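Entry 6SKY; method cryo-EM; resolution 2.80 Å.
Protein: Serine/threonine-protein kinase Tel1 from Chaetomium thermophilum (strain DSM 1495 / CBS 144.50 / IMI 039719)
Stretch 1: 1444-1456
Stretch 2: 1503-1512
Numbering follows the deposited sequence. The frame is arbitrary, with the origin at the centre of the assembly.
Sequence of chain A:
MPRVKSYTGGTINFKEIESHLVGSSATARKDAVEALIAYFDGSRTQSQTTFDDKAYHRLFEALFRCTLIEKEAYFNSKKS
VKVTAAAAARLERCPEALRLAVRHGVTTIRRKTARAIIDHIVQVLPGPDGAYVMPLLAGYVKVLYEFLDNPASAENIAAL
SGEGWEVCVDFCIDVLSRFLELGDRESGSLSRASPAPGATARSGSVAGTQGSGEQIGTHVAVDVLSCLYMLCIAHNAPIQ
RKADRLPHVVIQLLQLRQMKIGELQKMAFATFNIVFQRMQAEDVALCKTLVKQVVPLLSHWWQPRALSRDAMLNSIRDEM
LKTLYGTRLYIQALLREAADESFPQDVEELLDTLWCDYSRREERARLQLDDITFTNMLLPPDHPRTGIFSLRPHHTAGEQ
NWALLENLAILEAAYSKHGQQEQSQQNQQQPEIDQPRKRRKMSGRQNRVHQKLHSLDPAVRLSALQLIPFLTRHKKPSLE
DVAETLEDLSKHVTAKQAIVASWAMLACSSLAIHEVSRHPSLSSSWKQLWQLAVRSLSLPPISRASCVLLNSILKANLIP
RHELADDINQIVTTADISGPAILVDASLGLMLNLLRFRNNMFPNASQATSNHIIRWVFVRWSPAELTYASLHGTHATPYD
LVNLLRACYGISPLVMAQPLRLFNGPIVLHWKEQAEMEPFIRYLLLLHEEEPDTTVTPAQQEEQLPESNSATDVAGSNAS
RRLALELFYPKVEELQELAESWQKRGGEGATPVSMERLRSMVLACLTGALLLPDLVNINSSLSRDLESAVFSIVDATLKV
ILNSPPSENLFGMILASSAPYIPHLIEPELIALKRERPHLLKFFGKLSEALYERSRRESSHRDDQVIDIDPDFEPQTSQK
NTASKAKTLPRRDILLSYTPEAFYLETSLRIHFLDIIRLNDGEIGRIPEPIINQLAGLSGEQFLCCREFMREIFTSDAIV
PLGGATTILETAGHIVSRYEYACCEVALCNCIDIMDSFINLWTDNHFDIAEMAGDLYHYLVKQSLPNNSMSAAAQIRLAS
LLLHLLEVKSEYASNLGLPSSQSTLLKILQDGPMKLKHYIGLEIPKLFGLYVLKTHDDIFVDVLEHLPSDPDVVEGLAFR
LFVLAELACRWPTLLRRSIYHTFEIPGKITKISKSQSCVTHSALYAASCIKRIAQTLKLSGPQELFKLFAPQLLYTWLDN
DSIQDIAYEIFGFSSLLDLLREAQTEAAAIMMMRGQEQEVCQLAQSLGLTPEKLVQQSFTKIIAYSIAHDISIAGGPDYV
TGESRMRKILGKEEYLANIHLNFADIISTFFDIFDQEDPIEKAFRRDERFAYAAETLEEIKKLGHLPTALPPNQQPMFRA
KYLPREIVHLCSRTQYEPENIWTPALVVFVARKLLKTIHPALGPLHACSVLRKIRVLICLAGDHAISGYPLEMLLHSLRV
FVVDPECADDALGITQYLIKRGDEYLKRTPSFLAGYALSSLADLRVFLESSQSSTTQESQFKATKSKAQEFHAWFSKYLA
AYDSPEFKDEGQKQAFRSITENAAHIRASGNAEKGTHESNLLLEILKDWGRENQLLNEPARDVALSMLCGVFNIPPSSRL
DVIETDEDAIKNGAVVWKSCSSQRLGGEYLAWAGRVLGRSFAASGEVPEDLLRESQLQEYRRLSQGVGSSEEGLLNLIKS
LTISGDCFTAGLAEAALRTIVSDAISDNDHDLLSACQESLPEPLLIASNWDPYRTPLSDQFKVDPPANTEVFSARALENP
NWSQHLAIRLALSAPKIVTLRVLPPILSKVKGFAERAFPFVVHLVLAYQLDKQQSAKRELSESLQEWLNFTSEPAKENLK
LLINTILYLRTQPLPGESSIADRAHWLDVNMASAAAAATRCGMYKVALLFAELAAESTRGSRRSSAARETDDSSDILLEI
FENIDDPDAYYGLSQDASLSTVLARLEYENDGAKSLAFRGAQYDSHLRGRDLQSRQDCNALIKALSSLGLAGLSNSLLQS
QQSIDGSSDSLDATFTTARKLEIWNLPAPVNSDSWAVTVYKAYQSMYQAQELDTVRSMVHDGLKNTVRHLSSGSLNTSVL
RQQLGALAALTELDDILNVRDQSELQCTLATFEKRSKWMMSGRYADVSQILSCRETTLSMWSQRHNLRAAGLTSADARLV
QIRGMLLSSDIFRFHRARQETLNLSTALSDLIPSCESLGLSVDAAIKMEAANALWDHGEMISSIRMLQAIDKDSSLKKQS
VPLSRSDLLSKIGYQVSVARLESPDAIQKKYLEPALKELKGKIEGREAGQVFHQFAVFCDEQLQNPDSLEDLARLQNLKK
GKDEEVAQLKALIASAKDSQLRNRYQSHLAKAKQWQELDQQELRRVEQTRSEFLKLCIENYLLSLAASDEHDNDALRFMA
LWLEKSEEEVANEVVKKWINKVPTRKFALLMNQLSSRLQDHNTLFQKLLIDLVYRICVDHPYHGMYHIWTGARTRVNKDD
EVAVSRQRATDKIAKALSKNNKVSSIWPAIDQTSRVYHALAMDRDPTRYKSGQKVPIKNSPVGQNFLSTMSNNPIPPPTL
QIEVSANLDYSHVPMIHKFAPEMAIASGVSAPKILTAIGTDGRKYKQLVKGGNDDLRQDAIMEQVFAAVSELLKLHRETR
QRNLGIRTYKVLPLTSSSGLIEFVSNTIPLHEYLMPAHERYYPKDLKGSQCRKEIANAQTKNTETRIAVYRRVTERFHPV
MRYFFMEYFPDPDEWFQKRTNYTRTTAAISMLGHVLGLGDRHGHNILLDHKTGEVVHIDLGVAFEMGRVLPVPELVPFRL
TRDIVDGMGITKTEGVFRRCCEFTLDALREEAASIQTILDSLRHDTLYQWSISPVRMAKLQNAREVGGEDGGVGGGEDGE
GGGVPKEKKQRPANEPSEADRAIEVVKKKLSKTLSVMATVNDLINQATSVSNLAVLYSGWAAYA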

# COMPACT_ATOMS: atom_id res chain seq x y z
N ASP A 1444 21.68 63.86 -40.43
CA ASP A 1444 20.94 65.10 -40.26
C ASP A 1444 20.66 65.72 -41.62
O ASP A 1444 21.61 65.92 -42.39
CB ASP A 1444 21.74 66.06 -39.39
CG ASP A 1444 20.95 67.28 -38.99
OD1 ASP A 1444 19.71 67.20 -38.98
OD2 ASP A 1444 21.57 68.32 -38.70
N PRO A 1445 19.41 66.02 -41.97
CA PRO A 1445 19.14 66.61 -43.30
C PRO A 1445 19.94 67.87 -43.58
O PRO A 1445 20.30 68.12 -44.73
CB PRO A 1445 17.64 66.88 -43.25
CG PRO A 1445 17.11 65.87 -42.31
CD PRO A 1445 18.16 65.72 -41.25
N GLU A 1446 20.21 68.69 -42.56
CA GLU A 1446 21.17 69.77 -42.71
C GLU A 1446 22.56 69.26 -42.37
O GLU A 1446 22.71 68.29 -41.61
CB GLU A 1446 20.81 70.95 -41.80
CG GLU A 1446 19.35 71.34 -41.84
CD GLU A 1446 18.58 70.80 -40.66
OE1 GLU A 1446 19.21 70.27 -39.72
OE2 GLU A 1446 17.33 70.90 -40.66
N CYS A 1447 23.57 69.90 -42.94
CA CYS A 1447 24.98 69.59 -42.72
C CYS A 1447 25.26 68.09 -42.68
O CYS A 1447 26.06 67.63 -41.86
CB CYS A 1447 25.49 70.26 -41.44
SG CYS A 1447 24.67 69.83 -39.89
N ALA A 1448 24.61 67.32 -43.55
CA ALA A 1448 24.96 65.92 -43.75
C ALA A 1448 26.14 65.75 -44.68
O ALA A 1448 26.90 64.80 -44.52
CB ALA A 1448 23.77 65.15 -44.32
N ASP A 1449 26.32 66.66 -45.64
CA ASP A 1449 27.42 66.58 -46.60
C ASP A 1449 28.78 66.86 -45.97
O ASP A 1449 29.76 66.21 -46.33
CB ASP A 1449 27.17 67.57 -47.74
CG ASP A 1449 26.72 68.91 -47.24
OD1 ASP A 1449 26.18 68.97 -46.11
OD2 ASP A 1449 26.92 69.91 -47.96
N ASP A 1450 28.86 67.83 -45.05
CA ASP A 1450 30.13 68.07 -44.36
C ASP A 1450 30.57 66.82 -43.61
O ASP A 1450 31.72 66.37 -43.72
CB ASP A 1450 29.98 69.25 -43.40
CG ASP A 1450 28.98 70.27 -43.89
OD1 ASP A 1450 28.91 70.49 -45.11
OD2 ASP A 1450 28.26 70.85 -43.04
N ALA A 1451 29.65 66.25 -42.82
CA ALA A 1451 29.95 65.05 -42.07
C ALA A 1451 30.30 63.89 -42.99
O ALA A 1451 31.22 63.12 -42.70
CB ALA A 1451 28.77 64.68 -41.18
N LEU A 1452 29.59 63.76 -44.11
CA LEU A 1452 29.89 62.67 -45.03
C LEU A 1452 31.26 62.83 -45.67
O LEU A 1452 31.97 61.84 -45.87
CB LEU A 1452 28.80 62.57 -46.10
CG LEU A 1452 27.50 61.95 -45.61
CD1 LEU A 1452 26.44 61.98 -46.68
CD2 LEU A 1452 27.74 60.53 -45.15
N GLY A 1453 31.65 64.07 -45.98
CA GLY A 1453 32.98 64.28 -46.52
C GLY A 1453 34.07 63.96 -45.52
O GLY A 1453 35.05 63.28 -45.84
N ILE A 1454 33.91 64.44 -44.28
CA ILE A 1454 34.91 64.15 -43.25
C ILE A 1454 34.97 62.65 -42.99
O ILE A 1454 36.05 62.09 -42.77
CB ILE A 1454 34.61 64.93 -41.96
CG1 ILE A 1454 34.45 66.42 -42.25
CG2 ILE A 1454 35.75 64.77 -41.00
CD1 ILE A 1454 34.07 67.22 -41.04
N THR A 1455 33.82 61.97 -43.02
CA THR A 1455 33.79 60.54 -42.78
C THR A 1455 34.49 59.77 -43.89
O THR A 1455 35.26 58.84 -43.63
CB THR A 1455 32.35 60.07 -42.63
OG1 THR A 1455 31.67 60.91 -41.70
CG2 THR A 1455 32.32 58.65 -42.12
N GLN A 1456 34.21 60.14 -45.15
CA GLN A 1456 34.92 59.54 -46.27
C GLN A 1456 36.42 59.72 -46.10
O GLN A 1456 37.19 58.77 -46.26
CB GLN A 1456 34.47 60.16 -47.58
CG GLN A 1456 33.08 59.81 -48.02
CD GLN A 1456 32.93 59.86 -49.53
OE1 GLN A 1456 33.87 59.54 -50.26
NE2 GLN A 1456 31.76 60.27 -50.00
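Stretch 2 (1503-1512) ATKSKAQEFH

Stretch 2 of this Tel1 chain is helical throughout, 1503-1512, with phi/psi near -65/-40 and regular i to i-4 backbone hydrogen bonds, from K1507 N to A1503 O (2.9 Å) onward. It runs in nearly the same direction as the helix of stretch 1, the axes crossing at 19° with a closest approach of 10.0 Å. T1504 lies near the start of that helix, its CA 6.4 Å from D1449 CA, and F1511 lies further along, its CA 7.3 Å from L1452 CA. T1504, K1507 and F1511 point their CA-to-CB bonds toward stretch 1; K1505 and Q1509 point away.

F1511 has the most surface buried by stretch 1, 99 Å². Its chi1 is t (171°) and chi2 -111°, which places the ring among three side chains: F1511 CD1 is 3.5 Å from L1452 CD2, F1511 CZ 4.0 Å from T1455 CG2, and F1511 CD2 3.5 Å from Q1456 CG. All three approach the ring obliquely. L1452, in the mt rotamer, serves two neighbours: CD2 meets the phenyl ring while CD1 rests 3.8 Å from A1508 CA and 4.2 Å from A1508 CB. T1455 is m (-49°), a setting in which OG1 donates a very short hydrogen bond to A1451 O (2.5 Å) of its own helix and the methyl CG2 is left to approach the F1511 ring. Q1456 (chi1 m, chi2 t) leaves CA sideways, yet its side chain still reaches F1511 through CG.

T1504, chi1 p (68°), brings CG2 to 4.2 Å from P1445 O, ahead of the helix. K1507 is extended, m then t three times, and carries NZ to 4.0 Å from D1449 OD2, opposite charges but too far apart for a salt bridge. No hydrogen bond joins the stretches; the contact, 416 Å² in all, rests mainly on packing around F1511 and L1452.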

# COMPACT_ATOMS: atom_id res chain seq x y z
N ALA A 1503 19.91 66.43 -53.39
CA ALA A 1503 21.36 66.34 -53.54
C ALA A 1503 22.00 65.68 -52.33
O ALA A 1503 22.90 64.84 -52.48
CB ALA A 1503 21.96 67.72 -53.78
N THR A 1504 21.55 66.04 -51.13
CA THR A 1504 22.06 65.39 -49.93
C THR A 1504 21.77 63.89 -49.95
O THR A 1504 22.61 63.08 -49.55
CB THR A 1504 21.46 66.02 -48.67
OG1 THR A 1504 20.06 65.72 -48.62
CG2 THR A 1504 21.65 67.52 -48.69
N LYS A 1505 20.59 63.51 -50.44
CA LYS A 1505 20.25 62.10 -50.49
C LYS A 1505 21.10 61.36 -51.52
O LYS A 1505 21.51 60.22 -51.28
CB LYS A 1505 18.76 61.93 -50.80
CG LYS A 1505 18.23 60.55 -50.48
CD LYS A 1505 16.72 60.50 -50.51
CE LYS A 1505 16.22 59.12 -50.10
NZ LYS A 1505 14.74 58.98 -50.21
N SER A 1506 21.38 61.99 -52.66
CA SER A 1506 22.26 61.35 -53.63
C SER A 1506 23.68 61.21 -53.10
O SER A 1506 24.35 60.20 -53.35
CB SER A 1506 22.25 62.14 -54.94
OG SER A 1506 23.10 61.53 -55.89
N LYS A 1507 24.15 62.22 -52.36
CA LYS A 1507 25.47 62.11 -51.73
C LYS A 1507 25.49 60.98 -50.72
O LYS A 1507 26.46 60.21 -50.66
CB LYS A 1507 25.84 63.44 -51.07
CG LYS A 1507 26.01 64.58 -52.05
CD LYS A 1507 26.14 65.91 -51.33
CE LYS A 1507 26.36 67.04 -52.32
NZ LYS A 1507 26.57 68.34 -51.63
N ALA A 1508 24.44 60.86 -49.91
CA ALA A 1508 24.35 59.76 -48.96
C ALA A 1508 24.34 58.42 -49.67
O ALA A 1508 24.96 57.46 -49.20
CB ALA A 1508 23.10 59.93 -48.09
N GLN A 1509 23.65 58.32 -50.80
CA GLN A 1509 23.60 57.05 -51.53
C GLN A 1509 24.96 56.70 -52.11
O GLN A 1509 25.38 55.54 -52.07
CB GLN A 1509 22.56 57.12 -52.64
CG GLN A 1509 21.13 57.20 -52.15
CD GLN A 1509 20.16 57.51 -53.28
OE1 GLN A 1509 20.56 57.65 -54.43
NE2 GLN A 1509 18.88 57.61 -52.95
N GLU A 1510 25.67 57.69 -52.67
CA GLU A 1510 27.00 57.42 -53.20
C GLU A 1510 27.96 57.02 -52.09
O GLU A 1510 28.80 56.13 -52.28
CB GLU A 1510 27.53 58.65 -53.95
CG GLU A 1510 26.81 58.93 -55.25
CD GLU A 1510 27.53 59.96 -56.10
OE1 GLU A 1510 28.21 60.83 -55.52
OE2 GLU A 1510 27.41 59.89 -57.34
N PHE A 1511 27.84 57.65 -50.92
CA PHE A 1511 28.66 57.24 -49.79
C PHE A 1511 28.32 55.82 -49.35
O PHE A 1511 29.21 55.04 -49.02
CB PHE A 1511 28.50 58.19 -48.62
CG PHE A 1511 29.15 57.70 -47.36
CD1 PHE A 1511 28.40 57.31 -46.28
CD2 PHE A 1511 30.53 57.58 -47.29
CE1 PHE A 1511 29.01 56.84 -45.14
CE2 PHE A 1511 31.14 57.11 -46.16
CZ PHE A 1511 30.38 56.74 -45.08
N HIS A 1512 27.03 55.49 -49.33
CA HIS A 1512 26.61 54.14 -48.99
C HIS A 1512 27.22 53.11 -49.93
O HIS A 1512 27.73 52.08 -49.49
CB HIS A 1512 25.08 54.08 -49.01
CG HIS A 1512 24.50 52.75 -48.64
ND1 HIS A 1512 23.58 52.61 -47.63
CD2 HIS A 1512 24.68 51.52 -49.17
CE1 HIS A 1512 23.23 51.34 -47.53
NE2 HIS A 1512 23.88 50.66 -48.46